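Local atomic coordinates of putative retaining b-glycosidase (Saccharophagus degradans, PDB entry 5A95), a protein that probably hydrolyses the beta-1,4 linkages of mixed-linkage beta-glucans as a retaining glycoside hydrolase of family 5. Residues L45-I51 against N131-Y136; V53-F58 against A282-I288; K206-E210 against A242-R246. The protein carries 1 engineered substitution. All blocks are in the same frame, centred on the assembly; numbering follows the deposited sequence.

Contact 1 (L45-I51 against N131-Y136)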
ATOM      1  N   LEU A  45     -25.743  16.011  23.514  1.00 17.31           N
ATOM      2  CA  LEU A  45     -25.150  15.360  24.682  1.00 18.03           C
ATOM      3  C   LEU A  45     -25.527  16.031  25.975  1.00 16.52           C
ATOM      4  O   LEU A  45     -25.615  17.261  26.046  1.00 20.13           O
ATOM      5  CB  LEU A  45     -23.622  15.398  24.566  1.00 17.33           C
ATOM      6  CG  LEU A  45     -23.034  14.647  23.372  1.00 20.31           C
ATOM      7  CD1 LEU A  45     -21.537  14.926  23.284  1.00 21.45           C
ATOM      8  CD2 LEU A  45     -23.314  13.170  23.501  1.00 23.86           C
ATOM      9  N   LYS A  46     -25.703  15.220  27.018  1.00 14.29           N
ATOM     10  CA  LYS A  46     -25.739  15.738  28.392  1.00 16.71           C
ATOM     11  C   LYS A  46     -24.358  16.235  28.822  1.00 16.40           C
ATOM     12  O   LYS A  46     -23.346  15.744  28.337  1.00 17.60           O
ATOM     13  CB  LYS A  46     -26.104  14.633  29.364  1.00 19.26           C
ATOM     14  CG  LYS A  46     -27.456  13.988  29.193  1.00 20.57           C
ATOM     15  CD  LYS A  46     -27.559  12.855  30.222  1.00 24.20           C
ATOM     16  CE  LYS A  46     -28.941  12.243  30.255  1.00 26.33           C
ATOM     17  NZ  LYS A  46     -29.094  11.128  31.254  1.00 24.67           N
ATOM     18  N   THR A  47     -24.321  17.154  29.781  1.00 20.09           N
ATOM     19  CA  THR A  47     -23.057  17.602  30.344  1.00 22.22           C
ATOM     20  C   THR A  47     -22.225  16.384  30.833  1.00 20.38           C
ATOM     21  O   THR A  47     -22.765  15.429  31.430  1.00 19.35           O
ATOM     22  CB  THR A  47     -23.303  18.614  31.481  1.00 24.37           C
ATOM     23  OG1 THR A  47     -24.210  18.044  32.446  1.00 30.67           O
ATOM     24  CG2 THR A  47     -23.901  19.928  30.897  1.00 27.54           C
ATOM     25  N   GLN A  48     -20.938  16.412  30.539  1.00 16.96           N
ATOM     26  CA  GLN A  48     -20.026  15.341  30.886  1.00 14.61           C
ATOM     27  C   GLN A  48     -18.648  15.937  30.772  1.00 13.05           C
ATOM     28  O   GLN A  48     -18.304  16.544  29.748  1.00 15.34           O
ATOM     29  CB  GLN A  48     -20.171  14.139  29.918  1.00 13.42           C
ATOM     30  CG  GLN A  48     -19.329  12.947  30.289  1.00 13.50           C
ATOM     31  CD  GLN A  48     -19.678  11.695  29.499  1.00 12.97           C
ATOM     32  OE1 GLN A  48     -20.414  11.735  28.505  1.00 11.92           O
ATOM     33  NE2 GLN A  48     -19.148  10.557  29.949  1.00 14.91           N
ATOM     34  N   SER A  49     -17.845  15.763  31.820  1.00 12.99           N
ATOM     35  CA  SER A  49     -16.531  16.364  31.837  1.00 11.16           C
ATOM     36  C   SER A  49     -15.618  15.720  30.795  1.00  9.71           C
ATOM     37  O   SER A  49     -15.603  14.501  30.631  1.00 10.58           O
ATOM     38  CB  SER A  49     -15.872  16.202  33.201  1.00 11.92           C
ATOM     39  OG  SER A  49     -14.573  16.754  33.198  1.00 12.71           O
ATOM     40  N   PHE A  50     -14.839  16.530  30.111  1.00  9.19           N
ATOM     41  CA  PHE A  50     -13.675  16.013  29.416  1.00  9.48           C
ATOM     42  C   PHE A  50     -12.701  15.437  30.426  1.00  9.60           C
ATOM     43  O   PHE A  50     -12.507  15.971  31.523  1.00 10.80           O
ATOM     44  CB  PHE A  50     -12.926  17.113  28.626  1.00 11.55           C
ATOM     45  CG  PHE A  50     -13.603  17.515  27.353  1.00 11.12           C
ATOM     46  CD1 PHE A  50     -13.412  16.781  26.193  1.00 10.55           C
ATOM     47  CD2 PHE A  50     -14.473  18.603  27.316  1.00 14.43           C
ATOM     48  CE1 PHE A  50     -14.039  17.143  25.027  1.00 10.95           C
ATOM     49  CE2 PHE A  50     -15.097  18.965  26.136  1.00 15.11           C
ATOM     50  CZ  PHE A  50     -14.889  18.227  24.992  1.00 13.54           C
ATOM     51  N   ILE A  51     -12.027  14.370  30.019  1.00  9.26           N
ATOM     52  CA  ILE A  51     -10.904  13.819  30.753  1.00  8.52           C
ATOM     53  C   ILE A  51      -9.652  14.231  30.002  1.00  7.60           C
ATOM     54  O   ILE A  51      -9.608  14.125  28.769  1.00  8.80           O
ATOM     55  CB  ILE A  51     -10.977  12.282  30.862  1.00  9.24           C
ATOM     56  CG1 ILE A  51     -12.314  11.835  31.476  1.00 10.21           C
ATOM     57  CG2 ILE A  51      -9.784  11.730  31.655  1.00  9.20           C
ATOM     58  CD1 ILE A  51     -12.616  12.414  32.850  1.00 12.51           C
ATOM     59  N   ASN A 131     -22.917   8.478  27.025  1.00  9.43           N
ATOM     60  CA  ASN A 131     -23.192   9.805  27.567  1.00 10.21           C
ATOM     61  C   ASN A 131     -24.445   9.830  28.437  1.00 10.97           C
ATOM     62  O   ASN A 131     -24.464  10.488  29.471  1.00 12.08           O
ATOM     63  CB  ASN A 131     -23.276  10.804  26.436  1.00 10.90           C
ATOM     64  CG  ASN A 131     -23.722  12.172  26.884  1.00 11.63           C
ATOM     65  OD1 ASN A 131     -24.874  12.548  26.642  1.00 13.28           O
ATOM     66  ND2 ASN A 131     -22.855  12.899  27.554  1.00 11.64           N
ATOM     67  N   ASP A 132     -25.481   9.106  28.014  1.00 10.62           N
ATOM     68  CA  ASP A 132     -26.719   9.055  28.805  1.00 12.09           C
ATOM     69  C   ASP A 132     -26.456   8.493  30.202  1.00 12.61           C
ATOM     70  O   ASP A 132     -27.099   8.902  31.170  1.00 15.23           O
ATOM     71  CB  ASP A 132     -27.788   8.222  28.073  1.00 14.08           C
ATOM     72  CG  ASP A 132     -29.157   8.341  28.713  1.00 18.35           C
ATOM     73  OD1 ASP A 132     -29.574   9.489  28.992  1.00 23.87           O
ATOM     74  OD2 ASP A 132     -29.812   7.299  28.944  1.00 23.19           O
ATOM     75  N   LEU A 133     -25.468   7.603  30.302  1.00 12.37           N
ATOM     76  CA  LEU A 133     -25.137   6.942  31.551  1.00 13.18           C
ATOM     77  C   LEU A 133     -23.959   7.567  32.281  1.00 14.20           C
ATOM     78  O   LEU A 133     -23.626   7.129  33.383  1.00 19.89           O
ATOM     79  CB  LEU A 133     -24.797   5.472  31.245  1.00 16.89           C
ATOM     80  CG  LEU A 133     -26.009   4.642  30.815  1.00 16.94           C
ATOM     81  CD1 LEU A 133     -25.606   3.405  30.032  1.00 18.70           C
ATOM     82  CD2 LEU A 133     -26.866   4.266  32.027  1.00 18.66           C
ATOM     83  N   GLY A 134     -23.354   8.596  31.694  1.00 14.96           N
ATOM     84  CA  GLY A 134     -22.231   9.288  32.308  1.00 15.44           C
ATOM     85  C   GLY A 134     -20.907   8.536  32.269  1.00 16.64           C
ATOM     86  O   GLY A 134     -19.985   8.861  33.041  1.00 18.18           O
ATOM     87  N   ILE A 135     -20.788   7.558  31.363  1.00 13.55           N
ATOM     88  CA  ILE A 135     -19.563   6.766  31.237  1.00 11.84           C
ATOM     89  C   ILE A 135     -18.817   7.115  29.950  1.00 10.83           C
ATOM     90  O   ILE A 135     -19.326   7.822  29.084  1.00 11.53           O
ATOM     91  CB  ILE A 135     -19.851   5.272  31.326  1.00 12.71           C
ATOM     92  CG1 ILE A 135     -20.617   4.799  30.102  1.00 12.16           C
ATOM     93  CG2 ILE A 135     -20.549   5.001  32.664  1.00 14.13           C
ATOM     94  CD1 ILE A 135     -20.809   3.319  30.027  1.00 16.86           C
ATOM     95  N   TYR A 136     -17.577   6.660  29.894  1.00  8.79           N
ATOM     96  CA  TYR A 136     -16.656   7.051  28.831  1.00  8.14           C
ATOM     97  C   TYR A 136     -16.289   5.884  27.911  1.00  8.12           C
ATOM     98  O   TYR A 136     -16.407   4.732  28.305  1.00  9.67           O
ATOM     99  CB  TYR A 136     -15.375   7.595  29.462  1.00  8.32           C
ATOM    100  CG  TYR A 136     -15.595   8.897  30.193  1.00  9.16           C
ATOM    101  CD1 TYR A 136     -15.521  10.101  29.514  1.00  8.22           C
ATOM    102  CD2 TYR A 136     -15.914   8.922  31.557  1.00  9.23           C
ATOM    103  CE1 TYR A 136     -15.744  11.306  30.154  1.00  8.48           C
ATOM    104  CE2 TYR A 136     -16.163  10.125  32.206  1.00 10.44           C
ATOM    105  CZ  TYR A 136     -16.063  11.310  31.514  1.00 10.27           C
ATOM    106  OH  TYR A 136     -16.260  12.494  32.171  1.00 10.84           O
TER

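Contact 2 (V53-F58 against A282-I288)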
ATOM      1  N   VAL A  53      -5.005  14.692  30.358  1.00  8.45           N
ATOM      2  CA  VAL A  53      -3.789  14.214  30.963  1.00  7.92           C
ATOM      3  C   VAL A  53      -3.078  15.369  31.634  1.00  8.09           C
ATOM      4  O   VAL A  53      -2.875  16.401  31.021  1.00  9.68           O
ATOM      5  CB  VAL A  53      -2.903  13.555  29.893  1.00  8.08           C
ATOM      6  CG1 VAL A  53      -1.489  13.297  30.408  1.00  8.52           C
ATOM      7  CG2 VAL A  53      -3.538  12.266  29.391  1.00  7.90           C
ATOM      8  N   LYS A  54      -2.644  15.138  32.867  1.00  8.14           N
ATOM      9  CA  LYS A  54      -1.759  16.102  33.530  1.00  8.94           C
ATOM     10  C   LYS A  54      -0.708  15.298  34.280  1.00  8.65           C
ATOM     11  O   LYS A  54      -1.005  14.575  35.229  1.00  9.88           O
ATOM     12  CB  LYS A  54      -2.527  17.046  34.485  1.00 10.88           C
ATOM     13  CG  LYS A  54      -1.691  18.195  35.010  1.00 13.22           C
ATOM     14  CD  LYS A  54      -2.537  19.241  35.697  1.00 14.89           C
ATOM     15  CE  LYS A  54      -1.695  20.377  36.275  1.00 14.21           C
ATOM     16  NZ  LYS A  54      -2.594  21.493  36.638  1.00 19.92           N
ATOM     17  N   GLY A  55       0.528  15.375  33.804  1.00  9.40           N
ATOM     18  CA  GLY A  55       1.567  14.571  34.378  1.00  8.70           C
ATOM     19  C   GLY A  55       1.279  13.086  34.231  1.00  8.44           C
ATOM     20  O   GLY A  55       0.928  12.619  33.139  1.00  8.84           O
ATOM     21  N   ASN A  56       1.365  12.364  35.329  1.00  8.39           N
ATOM     22  CA  ASN A  56       1.116  10.943  35.319  1.00  8.26           C
ATOM     23  C   ASN A  56      -0.328  10.578  35.605  1.00  8.99           C
ATOM     24  O   ASN A  56      -0.639   9.402  35.828  1.00  9.69           O
ATOM     25  CB  ASN A  56       2.067  10.186  36.254  1.00  8.39           C
ATOM     26  CG  ASN A  56       1.728  10.372  37.703  1.00  9.92           C
ATOM     27  OD1 ASN A  56       1.138  11.383  38.101  1.00 11.67           O
ATOM     28  ND2 ASN A  56       2.108   9.411  38.509  1.00 10.03           N
ATOM     29  N   LYS A  57      -1.226  11.559  35.597  1.00  8.44           N
ATOM     30  CA  LYS A  57      -2.629  11.314  35.944  1.00  8.89           C
ATOM     31  C   LYS A  57      -3.575  11.689  34.823  1.00  8.16           C
ATOM     32  O   LYS A  57      -3.305  12.582  34.023  1.00  8.47           O
ATOM     33  CB  LYS A  57      -3.024  12.164  37.146  1.00 11.85           C
ATOM     34  CG  LYS A  57      -2.244  11.897  38.414  1.00 16.49           C
ATOM     35  CD  LYS A  57      -2.360  10.461  38.888  1.00 20.09           C
ATOM     36  CE  LYS A  57      -1.874  10.355  40.336  1.00 30.08           C
ATOM     37  NZ  LYS A  57      -0.585  11.071  40.569  1.00 34.16           N
ATOM     38  N   PHE A  58      -4.709  11.016  34.803  1.00  8.02           N
ATOM     39  CA  PHE A  58      -5.882  11.562  34.162  1.00  7.95           C
ATOM     40  C   PHE A  58      -6.589  12.475  35.158  1.00  8.31           C
ATOM     41  O   PHE A  58      -6.680  12.138  36.349  1.00  9.17           O
ATOM     42  CB  PHE A  58      -6.848  10.459  33.721  1.00  7.58           C
ATOM     43  CG  PHE A  58      -6.230   9.448  32.801  1.00  7.03           C
ATOM     44  CD1 PHE A  58      -5.796   9.822  31.545  1.00  6.76           C
ATOM     45  CD2 PHE A  58      -6.063   8.130  33.188  1.00  6.73           C
ATOM     46  CE1 PHE A  58      -5.239   8.910  30.677  1.00  7.04           C
ATOM     47  CE2 PHE A  58      -5.483   7.195  32.333  1.00  7.44           C
ATOM     48  CZ  PHE A  58      -5.070   7.601  31.069  1.00  7.38           C
ATOM     49  N   ALA A 282       3.815   4.237  34.958  1.00  7.08           N
ATOM     50  CA  ALA A 282       2.796   4.982  35.697  1.00  7.24           C
ATOM     51  C   ALA A 282       3.386   5.995  36.680  1.00  7.20           C
ATOM     52  O   ALA A 282       2.654   6.830  37.210  1.00  9.20           O
ATOM     53  CB  ALA A 282       1.881   4.007  36.419  1.00  8.48           C
ATOM     54  N   ASP A 283       4.695   5.929  36.916  1.00  7.86           N
ATOM     55  CA  ASP A 283       5.372   6.934  37.737  1.00  8.96           C
ATOM     56  C   ASP A 283       5.471   8.261  36.986  1.00  9.00           C
ATOM     57  O   ASP A 283       5.617   9.304  37.597  1.00 11.68           O
ATOM     58  CB  ASP A 283       6.801   6.479  38.078  1.00 11.77           C
ATOM     59  CG  ASP A 283       6.858   5.201  38.895  1.00 16.41           C
ATOM     60  OD1 ASP A 283       5.861   4.841  39.518  1.00 19.36           O
ATOM     61  OD2 ASP A 283       7.940   4.551  38.905  1.00 21.60           O
ATOM     62  N   THR A 284       5.393   8.224  35.656  1.00  8.39           N
ATOM     63  CA  THR A 284       5.638   9.380  34.797  1.00  8.17           C
ATOM     64  C   THR A 284       4.479   9.762  33.889  1.00  7.63           C
ATOM     65  O   THR A 284       4.259  10.944  33.610  1.00  8.85           O
ATOM     66  CB  THR A 284       6.931   9.162  33.978  1.00  8.98           C
ATOM     67  OG1 THR A 284       7.994   8.847  34.869  1.00 11.08           O
ATOM     68  CG2 THR A 284       7.285  10.383  33.169  1.00  9.38           C
ATOM     69  N   TYR A 285       3.743   8.756  33.425  1.00  7.29           N
ATOM     70  CA  TYR A 285       2.663   8.911  32.471  1.00  7.08           C
ATOM     71  C   TYR A 285       1.447   8.159  32.984  1.00  6.31           C
ATOM     72  O   TYR A 285       1.591   7.202  33.725  1.00  8.25           O
ATOM     73  CB  TYR A 285       3.039   8.283  31.110  1.00  7.40           C
ATOM     74  CG  TYR A 285       4.371   8.732  30.589  1.00  7.57           C
ATOM     75  CD1 TYR A 285       4.550   9.995  30.002  1.00  7.60           C
ATOM     76  CD2 TYR A 285       5.486   7.918  30.695  1.00  8.51           C
ATOM     77  CE1 TYR A 285       5.796  10.399  29.532  1.00  8.52           C
ATOM     78  CE2 TYR A 285       6.731   8.329  30.257  1.00  8.42           C
ATOM     79  CZ  TYR A 285       6.879   9.555  29.650  1.00  8.12           C
ATOM     80  OH  TYR A 285       8.116   9.970  29.225  1.00 10.72           O
ATOM     81  N   PRO A 286       0.256   8.550  32.545  1.00  6.63           N
ATOM     82  CA  PRO A 286      -0.907   7.712  32.853  1.00  7.15           C
ATOM     83  C   PRO A 286      -0.833   6.402  32.066  1.00  6.95           C
ATOM     84  O   PRO A 286      -0.401   6.389  30.905  1.00  7.25           O
ATOM     85  CB  PRO A 286      -2.105   8.541  32.390  1.00  7.68           C
ATOM     86  CG  PRO A 286      -1.564   9.884  31.987  1.00  8.87           C
ATOM     87  CD  PRO A 286      -0.095   9.706  31.708  1.00  7.27           C
ATOM     88  N   VAL A 287      -1.275   5.322  32.702  1.00  6.04           N
ATOM     89  CA  VAL A 287      -1.283   3.997  32.093  1.00  5.35           C
ATOM     90  C   VAL A 287      -2.679   3.413  32.176  1.00  5.91           C
ATOM     91  O   VAL A 287      -3.356   3.524  33.213  1.00  7.03           O
ATOM     92  CB  VAL A 287      -0.283   3.068  32.810  1.00  6.26           C
ATOM     93  CG1 VAL A 287      -0.394   1.611  32.383  1.00  7.32           C
ATOM     94  CG2 VAL A 287       1.110   3.589  32.594  1.00  7.39           C
ATOM     95  N   ILE A 288      -3.121   2.803  31.079  1.00  5.97           N
ATOM     96  CA  ILE A 288      -4.352   2.053  31.083  1.00  6.58           C
ATOM     97  C   ILE A 288      -4.059   0.607  30.708  1.00  6.39           C
ATOM     98  O   ILE A 288      -3.499   0.311  29.635  1.00  5.90           O
ATOM     99  CB  ILE A 288      -5.467   2.597  30.144  1.00  7.06           C
ATOM    100  CG1 ILE A 288      -5.610   4.111  30.222  1.00  7.92           C
ATOM    101  CG2 ILE A 288      -6.792   1.895  30.426  1.00  7.36           C
ATOM    102  CD1 ILE A 288      -6.627   4.700  29.254  1.00  7.50           C
TER
HETATM  103  O   HOH W   1      -0.135   7.073  37.003  1.00 10.93           O

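Contact 3 (K206-E210 against A242-R246)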
ATOM      1  N   LYS A 206       7.852   3.984  17.300  1.00  6.64           N
ATOM      2  CA  LYS A 206       7.719   5.310  17.902  1.00  7.06           C
ATOM      3  C   LYS A 206       7.375   6.370  16.847  1.00  6.57           C
ATOM      4  O   LYS A 206       6.441   7.143  17.009  1.00  7.28           O
ATOM      5  CB  LYS A 206       9.027   5.648  18.621  1.00  7.65           C
ATOM      6  CG  LYS A 206       9.185   7.097  19.094  1.00  8.85           C
ATOM      7  CD  LYS A 206      10.603   7.307  19.631  1.00 10.23           C
ATOM      8  CE  LYS A 206      10.864   8.704  20.157  1.00 12.05           C
ATOM      9  NZ  LYS A 206      10.704   9.734  19.123  1.00 12.41           N
ATOM     10  N   THR A 207       8.133   6.381  15.753  1.00  6.47           N
ATOM     11  CA  THR A 207       7.912   7.342  14.687  1.00  6.71           C
ATOM     12  C   THR A 207       6.513   7.233  14.098  1.00  6.28           C
ATOM     13  O   THR A 207       5.851   8.231  13.815  1.00  6.91           O
ATOM     14  CB  THR A 207       9.025   7.216  13.619  1.00  7.66           C
ATOM     15  OG1 THR A 207      10.277   7.502  14.255  1.00 10.09           O
ATOM     16  CG2 THR A 207       8.837   8.188  12.447  1.00  9.50           C
ATOM     17  N   LEU A 208       6.061   6.000  13.868  1.00  5.98           N
ATOM     18  CA  LEU A 208       4.755   5.781  13.292  1.00  5.99           C
ATOM     19  C   LEU A 208       3.638   6.235  14.252  1.00  5.53           C
ATOM     20  O   LEU A 208       2.648   6.845  13.824  1.00  6.05           O
ATOM     21  CB  LEU A 208       4.610   4.340  12.816  1.00  6.29           C
ATOM     22  CG  LEU A 208       3.321   3.994  12.112  1.00  6.91           C
ATOM     23  CD1 LEU A 208       2.979   4.923  10.948  1.00  8.00           C
ATOM     24  CD2 LEU A 208       3.398   2.566  11.613  1.00  6.71           C
ATOM     25  N   ASN A 209       3.798   5.934  15.538  1.00  6.19           N
ATOM     26  CA  ASN A 209       2.829   6.438  16.494  1.00  5.73           C
ATOM     27  C   ASN A 209       2.799   7.971  16.527  1.00  5.21           C
ATOM     28  O   ASN A 209       1.702   8.552  16.597  1.00  6.29           O
ATOM     29  CB  ASN A 209       3.060   5.895  17.907  1.00  6.09           C
ATOM     30  CG  ASN A 209       2.503   4.514  18.089  1.00  7.26           C
ATOM     31  OD1 ASN A 209       1.401   4.336  18.570  1.00  7.43           O
ATOM     32  ND2 ASN A 209       3.239   3.520  17.635  1.00 11.18           N
ATOM     33  N   GLU A 210       3.970   8.593  16.468  1.00  6.01           N
ATOM     34  CA  GLU A 210       4.034  10.062  16.422  1.00  6.25           C
ATOM     35  C   GLU A 210       3.322  10.608  15.185  1.00  5.75           C
ATOM     36  O   GLU A 210       2.667  11.653  15.245  1.00  6.53           O
ATOM     37  CB  GLU A 210       5.476  10.547  16.522  1.00  7.16           C
ATOM     38  CG  GLU A 210       6.037  10.371  17.909  1.00  7.33           C
ATOM     39  CD  GLU A 210       7.530  10.543  18.060  1.00  9.40           C
ATOM     40  OE1 GLU A 210       8.230  10.711  17.036  1.00 11.81           O
ATOM     41  OE2 GLU A 210       8.002  10.473  19.225  1.00  8.82           O
ATOM     42  N   ALA A 242      13.426   6.662  25.171  1.00  8.14           N
ATOM     43  CA  ALA A 242      12.836   7.038  23.880  1.00  7.75           C
ATOM     44  C   ALA A 242      11.323   7.114  23.951  1.00  7.16           C
ATOM     45  O   ALA A 242      10.599   6.451  23.198  1.00  7.91           O
ATOM     46  CB  ALA A 242      13.292   6.097  22.784  1.00  8.65           C
ATOM     47  N   PRO A 243      10.803   7.966  24.849  1.00  6.93           N
ATOM     48  CA  PRO A 243       9.359   8.106  24.937  1.00  7.27           C
ATOM     49  C   PRO A 243       8.789   8.787  23.687  1.00  6.85           C
ATOM     50  O   PRO A 243       9.485   9.530  22.994  1.00  7.78           O
ATOM     51  CB  PRO A 243       9.185   9.025  26.147  1.00  7.80           C
ATOM     52  CG  PRO A 243      10.423   9.854  26.173  1.00  7.98           C
ATOM     53  CD  PRO A 243      11.508   8.908  25.744  1.00  7.95           C
ATOM     54  N   ILE A 244       7.495   8.616  23.456  1.00  6.71           N
ATOM     55  CA  ILE A 244       6.818   9.398  22.432  1.00  7.94           C
ATOM     56  C   ILE A 244       6.987  10.879  22.750  1.00  7.31           C
ATOM     57  O   ILE A 244       6.731  11.318  23.888  1.00  8.58           O
ATOM     58  CB  ILE A 244       5.317   9.068  22.445  1.00  8.63           C
ATOM     59  CG1 ILE A 244       5.058   7.611  22.124  1.00 10.43           C
ATOM     60  CG2 ILE A 244       4.521  10.011  21.552  1.00  8.46           C
ATOM     61  CD1 ILE A 244       5.372   7.218  20.720  1.00 11.54           C
ATOM     62  N   GLU A 245       7.415  11.657  21.759  1.00  7.41           N
ATOM     63  CA  GLU A 245       7.766  13.060  21.987  1.00  7.76           C
ATOM     64  C   GLU A 245       6.572  13.984  21.757  1.00  8.08           C
ATOM     65  O   GLU A 245       6.663  14.916  20.954  1.00  8.15           O
ATOM     66  CB  GLU A 245       8.971  13.435  21.110  1.00  9.68           C
ATOM     67  CG  GLU A 245      10.239  12.702  21.536  1.00 11.59           C
ATOM     68  CD  GLU A 245      11.402  13.051  20.652  1.00 14.72           C
ATOM     69  OE1 GLU A 245      11.940  14.136  20.860  1.00 20.45           O
ATOM     70  OE2 GLU A 245      11.783  12.262  19.777  1.00 18.53           O
ATOM     71  N   ARG A 246       5.472  13.712  22.455  1.00  9.67           N
ATOM     72  CA  ARG A 246       4.276  14.514  22.370  1.00  9.27           C
ATOM     73  C   ARG A 246       3.691  14.581  23.782  1.00  8.93           C
ATOM     74  O   ARG A 246       3.895  13.677  24.582  1.00 11.26           O
ATOM     75  CB  ARG A 246       3.251  13.871  21.403  1.00  9.18           C
ATOM     76  CG  ARG A 246       3.783  13.577  19.998  1.00  9.72           C
ATOM     77  CD  ARG A 246       3.967  14.831  19.182  1.00  8.81           C
ATOM     78  NE  ARG A 246       4.340  14.592  17.784  1.00  9.09           N
ATOM     79  CZ  ARG A 246       5.591  14.403  17.342  1.00  9.30           C
ATOM     80  NH1 ARG A 246       6.609  14.345  18.176  1.00 11.56           N
ATOM     81  NH2 ARG A 246       5.823  14.282  16.058  1.00  9.66           N
TER
HETATM   82  O   HOH W   2      10.524  12.521  17.348  1.00 25.22           O

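Contact 1 (L45-I51 against N131-Y136)
Asn-131, in the last turn of helix 116-133, grips Lys-46 at both its backbone N and its backbone O, a worked example of one buried amide tying down a loop that has no regular pairing of its own. OD1 receives Lys-46 N on a lone pair in the carbonyl plane, at 2.8 Å. ND2 gives one hydrogen to Lys-46 O in an almost straight bond (169°) and the other to Gln-48 OE1 at 2.9 Å, with both acceptors close to the plane of the donor amide. Asn-131 CG, anti to the backbone N (chi1 173°), carries the group across to the loop, where CD2 of Leu-45 packs against it.

Gln-48, its chain extended, runs past Asn-131 in the opposite direction. Its OE1 has a second partner in Thr-180, while NE2 donates to Ile-135 O at 2.9 Å, approaching from above the plane of that carbonyl. The same NE2 lies over the centre of the Tyr-136 ring, 3.4 Å above its plane. On the opposite face Ile-51 CG1 makes a CH-pi contact, 4.0 Å from the ring centroid. The hydroxyl finishes the set: Tyr-136 OH donates to Ser-49 O over 2.6 Å.

At the more exposed end, Lys-46, extended beyond CG, brings NZ onto Asp-132, where it bonds the backbone O and forms a salt bridge with OD1, 2.8 Å away and met from above the carboxylate plane. Lys-87 takes the other carboxylate oxygen. A Schellman motif ends the helix at Gly-134. With donors and acceptors matched so closely, the chemistry implies a loop fixed by directional polar bonds, the chief apolar contact being that of Ile-51 with the face of Tyr-136.

Contact 2 (V53-F58 against A282-I288)
The ring of Phe-58 takes Pro-286 on one face: CB of the proline makes a CH-pi contact 3.6 Å from the centroid, displaced toward the rim. Ile-288 approaches the same ring obliquely, its CG1 3.6 Å from Phe-58 CZ, and Phe-68 meets it edge-to-face. The pyrrolidine is also met by Val-53, whose CG1 lies 3.8 Å from Pro-286 CG. Pro-286 thus packs against two residues of the hairpin, one from each of its strands.

The polar half belongs to Asn-56. Its CG sits between the backbone N and carbonyl carbon (chi1 74°), a setting that turns ND2 to Ala-282 O, 2.9 Å away and in the plane of that carbonyl; OD1 accepts from Lys-57 NZ. A water lies between Asn-56 O and Ala-282 O. With an alanine here, the carbonyl of Ala-282 would probably lose its amide donor and the ammonium of Lys-57 this acceptor.

Gly-55, at positive phi, and Asn-56 occupy the corners of a type II' turn, as in a tight two-residue beta hairpin. Packed on residues leading into strand 287-289, this hairpin fits the N-terminal cap across the bottom of a (beta/alpha)8 barrel.

Contact 3 (K206-E210 against A242-R246)
Lys-206 and Glu-245 meet in a salt bridge, NZ to OE2 at 2.8 Å on the anti lone pair, and the shape of the lysine explains it. Its chain runs extended across the loop until a bend at the last torsion (chi4 -61°), with CE passing 3.3 Å from Pro-243 O, and the bend brings NZ between two carboxylates. Glu-210, one helical turn on, supplies the second: its OE2 takes NZ on the syn side and, from the opposite face of its plane, the backbone N of Glu-245 at 2.9 Å.

The glutamate oxygens Glu-210 OE2 and Glu-245 OE2 are only 4.2 Å apart, a closeness the shared ammonium probably offsets; a water bridges Glu-210 OE1 and Glu-245 OE2. Arg-246, folded back at chi2 (-73°), lays its guanidinium face on Glu-210 CB, nearly parallel to the carboxylate without bonding it. NH1 instead reaches Glu-245 O, and NE pairs with Asp-214.

Beneath this charged layer, Ile-244 CD1 sits 3.9 Å from Asn-209 CB, and the isoleucine also touches Ile-213. The loop ahead of strand 250-252 is thereby clamped to helix 202-219, with Ile-244 and Asn-209 both touching Val-227 of strand 224-227.

How the contacts relate
All three contacts are only partly buried, yet they join different parts of the fold. Contacts 1 and 2 are linked through the N-terminal segment, where Ile-51 CG2 packs 3.8 Å from Phe-58 CB; contact 1 fastens its loop to a helix end and the strand after it, mainly with amides, contact 2 seats its hairpin against a strand entrance largely through apolar packing. Contact 3, on an outer helix, works through charge, with Ile-244 as its buried floor. It adjoins contact 2 where Tyr-285 meets Pro-243, and both engage Tyr-251 of strand 250-252. Contacts 1 and 3 stay apart, about 14 Å between nearest atoms. Contact 1 alone combines amide bonds with a salt bridge at its exposed end.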